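PDB 3IF2: aminotransferase from Psychrobacter arcticus 273-4, which probably transfers amino groups between valine and pyruvate with the help of pyridoxal 5'-phosphate, as a class I/II aminotransferase. Local coordinates for residues Pro42-Glu54 and Arg324-Tyr337. Numbering follows the deposited sequence.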
loop_
_atom_site.group_PDB
_atom_site.type_symbol
_atom_site.label_atom_id
_atom_site.label_comp_id
_atom_site.label_asym_id
_atom_site.label_seq_id
_atom_site.Cartn_x
_atom_site.Cartn_y
_atom_site.Cartn_z
ATOM N N PRO A 42 15.091 2.207 11.693
ATOM C CA PRO A 42 15.365 2.404 13.151
ATOM C C PRO A 42 16.279 1.330 13.738
ATOM O O PRO A 42 16.394 0.251 13.172
ATOM C CB PRO A 42 13.986 2.245 13.776
ATOM C CG PRO A 42 13.310 1.243 12.856
ATOM C CD PRO A 42 13.697 1.747 11.493
ATOM N N ALA A 43 16.886 1.633 14.880
ATOM C CA ALA A 43 17.829 0.729 15.593
ATOM C C ALA A 43 17.174 -0.544 16.129
ATOM O O ALA A 43 15.961 -0.589 16.245
ATOM C CB ALA A 43 18.461 1.477 16.766
ATOM N N LYS A 44 17.990 -1.552 16.459
ATOM C CA LYS A 44 17.524 -2.803 17.098
ATOM C C LYS A 44 17.656 -2.621 18.614
ATOM O O LYS A 44 18.731 -2.847 19.169
ATOM C CB LYS A 44 18.340 -4.033 16.628
ATOM N N ILE A 45 16.579 -2.182 19.278
ATOM C CA ILE A 45 16.595 -1.942 20.747
ATOM C C ILE A 45 16.031 -3.177 21.475
ATOM O O ILE A 45 14.840 -3.455 21.421
ATOM C CB ILE A 45 15.832 -0.657 21.113
ATOM C CG1 ILE A 45 16.313 0.539 20.227
ATOM C CG2 ILE A 45 16.033 -0.366 22.574
ATOM C CD1 ILE A 45 15.575 1.856 20.478
ATOM N N ASP A 46 16.896 -3.933 22.134
ATOM C CA ASP A 46 16.491 -5.210 22.790
ATOM C C ASP A 46 15.236 -5.125 23.649
ATOM O O ASP A 46 14.378 -6.010 23.557
ATOM C CB ASP A 46 17.649 -5.810 23.630
ATOM C CG ASP A 46 18.853 -6.272 22.778
ATOM O OD1 ASP A 46 18.693 -6.489 21.557
ATOM O OD2 ASP A 46 19.966 -6.428 23.332
ATOM N N ALA A 47 15.118 -4.061 24.451
ATOM C CA ALA A 47 13.967 -3.899 25.347
ATOM C C ALA A 47 12.662 -3.766 24.562
ATOM O O ALA A 47 11.646 -4.260 25.018
ATOM C CB ALA A 47 14.145 -2.734 26.296
ATOM N N VAL A 48 12.723 -3.137 23.380
ATOM C CA VAL A 48 11.573 -2.947 22.504
ATOM C C VAL A 48 11.121 -4.270 21.881
ATOM O O VAL A 48 9.934 -4.572 21.844
ATOM C CB VAL A 48 11.866 -1.910 21.353
ATOM C CG1 VAL A 48 10.669 -1.791 20.420
ATOM C CG2 VAL A 48 12.233 -0.533 21.922
ATOM N N ASN A 49 12.079 -5.028 21.367
ATOM C CA ASN A 49 11.799 -6.313 20.756
ATOM C C ASN A 49 11.295 -7.374 21.733
ATOM O O ASN A 49 10.480 -8.238 21.344
ATOM C CB ASN A 49 13.009 -6.774 19.953
ATOM C CG ASN A 49 13.254 -5.881 18.729
ATOM O OD1 ASN A 49 12.323 -5.287 18.191
ATOM N ND2 ASN A 49 14.514 -5.780 18.306
ATOM N N GLU A 50 11.764 -7.318 22.982
ATOM C CA GLU A 50 11.233 -8.182 24.037
ATOM C C GLU A 50 9.742 -7.921 24.257
ATOM O O GLU A 50 8.971 -8.887 24.380
ATOM C CB GLU A 50 12.010 -7.999 25.348
ATOM C CG GLU A 50 13.327 -8.751 25.343
ATOM C CD GLU A 50 14.407 -8.158 26.235
ATOM O OE1 GLU A 50 14.140 -7.252 27.066
ATOM O OE2 GLU A 50 15.562 -8.617 26.068
ATOM N N LEU A 51 9.347 -6.639 24.326
ATOM C CA LEU A 51 7.925 -6.291 24.493
ATOM C C LEU A 51 7.087 -6.718 23.272
ATOM O O LEU A 51 5.978 -7.243 23.424
ATOM C CB LEU A 51 7.732 -4.803 24.772
ATOM C CG LEU A 51 6.292 -4.249 24.885
ATOM C CD1 LEU A 51 5.386 -5.064 25.832
ATOM C CD2 LEU A 51 6.364 -2.789 25.303
ATOM N N PHE A 52 7.629 -6.467 22.079
ATOM C CA PHE A 52 7.002 -6.894 20.851
ATOM C C PHE A 52 6.834 -8.411 20.781
ATOM O O PHE A 52 5.751 -8.872 20.414
ATOM C CB PHE A 52 7.750 -6.383 19.595
ATOM C CG PHE A 52 7.658 -4.869 19.356
ATOM C CD1 PHE A 52 6.582 -4.073 19.830
ATOM C CD2 PHE A 52 8.601 -4.262 18.535
ATOM C CE1 PHE A 52 6.526 -2.705 19.570
ATOM C CE2 PHE A 52 8.528 -2.886 18.260
ATOM C CZ PHE A 52 7.483 -2.111 18.783
ATOM N N LEU A 53 7.871 -9.168 21.143
ATOM C CA LEU A 53 7.801 -10.643 21.106
ATOM C C LEU A 53 6.747 -11.176 22.059
ATOM O O LEU A 53 5.994 -12.076 21.704
ATOM C CB LEU A 53 9.166 -11.300 21.413
ATOM C CG LEU A 53 9.302 -12.803 21.168
ATOM C CD1 LEU A 53 8.692 -13.235 19.805
ATOM C CD2 LEU A 53 10.745 -13.224 21.305
ATOM N N GLU A 54 6.684 -10.592 23.253
ATOM C CA GLU A 54 5.657 -10.924 24.258
ATOM C C GLU A 54 4.252 -10.679 23.711
ATOM O O GLU A 54 3.377 -11.533 23.840
ATOM C CB GLU A 54 5.888 -10.115 25.544
ATOM C CG GLU A 54 4.757 -10.092 26.583
ATOM C CD GLU A 54 5.097 -9.146 27.711
ATOM O OE1 GLU A 54 6.087 -9.422 28.425
ATOM O OE2 GLU A 54 4.395 -8.122 27.869
ATOM N N ARG A 324 1.430 1.375 27.256
ATOM C CA ARG A 324 2.806 0.848 27.208
ATOM C C ARG A 324 3.561 1.343 25.983
ATOM O O ARG A 324 4.782 1.381 26.028
ATOM C CB ARG A 324 2.892 -0.684 27.333
ATOM C CG ARG A 324 2.580 -1.213 28.734
ATOM C CD ARG A 324 2.838 -2.709 28.859
ATOM N NE ARG A 324 4.273 -2.992 29.023
ATOM C CZ ARG A 324 4.821 -4.210 29.173
ATOM N NH1 ARG A 324 4.074 -5.335 29.144
ATOM N NH2 ARG A 324 6.152 -4.307 29.333
ATOM N N ILE A 325 2.846 1.721 24.906
ATOM C CA ILE A 325 3.468 2.315 23.704
ATOM C C ILE A 325 4.203 3.631 24.074
ATOM O O ILE A 325 5.316 3.872 23.601
ATOM C CB ILE A 325 2.434 2.471 22.510
ATOM C CG1 ILE A 325 3.159 2.657 21.172
ATOM C CG2 ILE A 325 1.417 3.569 22.776
ATOM C CD1 ILE A 325 2.230 2.741 19.943
ATOM N N LYS A 326 3.593 4.422 24.963
ATOM C CA LYS A 326 4.160 5.670 25.477
ATOM C C LYS A 326 5.356 5.405 26.422
ATOM O O LYS A 326 6.395 6.074 26.317
ATOM C CB LYS A 326 3.065 6.477 26.194
ATOM C CG LYS A 326 3.382 7.940 26.404
ATOM C CD LYS A 326 2.189 8.709 27.017
ATOM C CE LYS A 326 2.384 10.237 26.979
ATOM N NZ LYS A 326 3.684 10.666 27.571
ATOM N N GLN A 327 5.220 4.421 27.317
ATOM C CA GLN A 327 6.299 4.061 28.259
ATOM C C GLN A 327 7.509 3.500 27.531
ATOM O O GLN A 327 8.653 3.837 27.864
ATOM C CB GLN A 327 5.838 3.074 29.320
ATOM C CG GLN A 327 4.688 3.578 30.169
ATOM C CD GLN A 327 4.335 2.600 31.267
ATOM O OE1 GLN A 327 5.087 2.468 32.253
ATOM N NE2 GLN A 327 3.186 1.897 31.109
ATOM N N LEU A 328 7.250 2.666 26.533
ATOM C CA LEU A 328 8.283 2.138 25.662
ATOM C C LEU A 328 9.067 3.292 24.958
ATOM O O LEU A 328 10.293 3.271 24.877
ATOM C CB LEU A 328 7.626 1.256 24.604
ATOM C CG LEU A 328 8.486 0.551 23.579
ATOM C CD1 LEU A 328 9.315 -0.477 24.339
ATOM C CD2 LEU A 328 7.632 -0.090 22.491
ATOM N N SER A 329 8.339 4.282 24.460
ATOM C CA SER A 329 8.931 5.430 23.778
ATOM C C SER A 329 9.791 6.303 24.704
ATOM O O SER A 329 10.921 6.652 24.368
ATOM C CB SER A 329 7.820 6.294 23.181
ATOM O OG SER A 329 7.092 5.567 22.221
ATOM N N ASP A 330 9.251 6.613 25.871
ATOM C CA ASP A 330 9.932 7.472 26.826
ATOM C C ASP A 330 11.099 6.804 27.536
ATOM O O ASP A 330 12.124 7.457 27.731
ATOM C CB ASP A 330 8.954 8.007 27.886
ATOM C CG ASP A 330 7.805 8.814 27.287
ATOM O OD1 ASP A 330 7.933 9.326 26.168
ATOM O OD2 ASP A 330 6.758 8.941 27.954
ATOM N N ASN A 331 10.951 5.536 27.920
ATOM C CA ASN A 331 11.992 4.831 28.707
ATOM C C ASN A 331 13.095 4.153 27.902
ATOM O O ASN A 331 14.226 4.074 28.386
ATOM C CB ASN A 331 11.360 3.776 29.650
ATOM C CG ASN A 331 10.370 4.382 30.656
ATOM O OD1 ASN A 331 10.391 5.582 30.920
ATOM N ND2 ASN A 331 9.512 3.545 31.223
ATOM N N GLU A 332 12.777 3.685 26.685
ATOM C CA GLU A 332 13.717 2.893 25.894
ATOM C C GLU A 332 14.140 3.573 24.602
ATOM O O GLU A 332 15.338 3.784 24.396
ATOM C CB GLU A 332 13.116 1.515 25.598
ATOM C CG GLU A 332 12.499 0.764 26.789
ATOM C CD GLU A 332 13.485 0.407 27.914
ATOM O OE1 GLU A 332 14.715 0.312 27.681
ATOM O OE2 GLU A 332 13.002 0.198 29.056
ATOM N N ILE A 333 13.182 3.969 23.759
ATOM C CA ILE A 333 13.504 4.546 22.444
ATOM C C ILE A 333 14.193 5.924 22.549
ATOM O O ILE A 333 15.319 6.083 22.063
ATOM C CB ILE A 333 12.274 4.642 21.531
ATOM C CG1 ILE A 333 11.618 3.269 21.309
ATOM C CG2 ILE A 333 12.676 5.254 20.159
ATOM C CD1 ILE A 333 10.325 3.323 20.556
ATOM N N LYS A 334 13.525 6.893 23.187
ATOM C CA LYS A 334 14.062 8.275 23.337
ATOM C C LYS A 334 15.470 8.320 23.942
ATOM O O LYS A 334 16.347 8.954 23.350
ATOM C CB LYS A 334 13.076 9.185 24.087
ATOM C CG LYS A 334 13.503 10.645 24.428
ATOM C CD LYS A 334 12.265 11.339 25.091
ATOM C CE LYS A 334 12.486 12.728 25.721
ATOM N NZ LYS A 334 11.155 13.409 26.106
ATOM N N PRO A 335 15.707 7.607 25.064
ATOM C CA PRO A 335 17.066 7.603 25.608
ATOM C C PRO A 335 18.109 6.894 24.725
ATOM O O PRO A 335 19.250 7.365 24.652
ATOM C CB PRO A 335 16.894 6.887 26.965
ATOM C CG PRO A 335 15.442 7.114 27.319
ATOM C CD PRO A 335 14.792 6.909 25.986
ATOM N N PHE A 336 17.740 5.787 24.077
ATOM C CA PHE A 336 18.660 5.077 23.185
ATOM C C PHE A 336 19.262 6.047 22.171
ATOM O O PHE A 336 20.491 6.152 22.090
ATOM C CB PHE A 336 17.979 3.919 22.444
ATOM C CG PHE A 336 18.889 3.211 21.501
ATOM C CD1 PHE A 336 19.666 2.153 21.932
ATOM C CD2 PHE A 336 19.015 3.638 20.176
ATOM C CE1 PHE A 336 20.566 1.507 21.063
ATOM C CE2 PHE A 336 19.910 3.002 19.307
ATOM C CZ PHE A 336 20.693 1.934 19.765
ATOM N N TYR A 337 18.398 6.761 21.432
ATOM C CA TYR A 337 18.862 7.719 20.412
ATOM C C TYR A 337 19.632 8.939 20.954
ATOM O O TYR A 337 20.549 9.421 20.278
ATOM C CB TYR A 337 17.743 8.135 19.433
ATOM C CG TYR A 337 17.227 6.973 18.598
ATOM C CD1 TYR A 337 18.041 6.368 17.646
ATOM C CD2 TYR A 337 15.922 6.492 18.749
ATOM C CE1 TYR A 337 17.589 5.295 16.881
ATOM C CE2 TYR A 337 15.448 5.408 17.987
ATOM C CZ TYR A 337 16.289 4.819 17.057
ATOM O OH TYR A 337 15.848 3.772 16.300
#
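In this fold type I aminotransferase, the start of the long helix 324-351 packs against helix 46-60 and the loop leading into it, whose Pro42 end lies near the cofactor site. Residues 46-54 and 324-337 run roughly antiparallel, at 149°, with axes 9.5 Å apart. At the loop end, Ala43 N donates a hydrogen bond to Tyr337 OH (2.8 Å, 158° at the hydrogen), approaching at the edge of the ring. The same hydroxyl touches Pro42, whose side chain is about 4 Å from that of the cofactor-binding Lys276. With a phenylalanine in place of Tyr337, Ala43 N would probably lose this acceptor and the loop beside Lys276 would be less firmly held. Ile45, at the N-cap position, lays CG1 over one face of the Phe336 ring in a CH-pi contact, 4.0 Å from the ring centroid. Phe336 CG points away from its own backbone N, which turns one face of the ring to Ile45 and brings CE2 next to Ala43 CB. Further along, Leu328 fills the middle of the interface. Its CD1 meets Val48 CG2 at 3.8 Å and also touches Leu51 CD2, while its CD2 reaches Phe52 CE1. Val48 CG2 also packs on Ile333 CG1. Leu319 of helix 311-321 also packs on Leu51 and Phe52. At the far end, Glu54 OE2 and Arg324 NH1 form a salt bridge of 3.1 Å; its hydrogen bond is weak, and the carboxylate and guanidinium planes are 49° apart. Leu51 CD1 sits over the centre of one guanidinium face, 3.5 Å from Arg324 CZ.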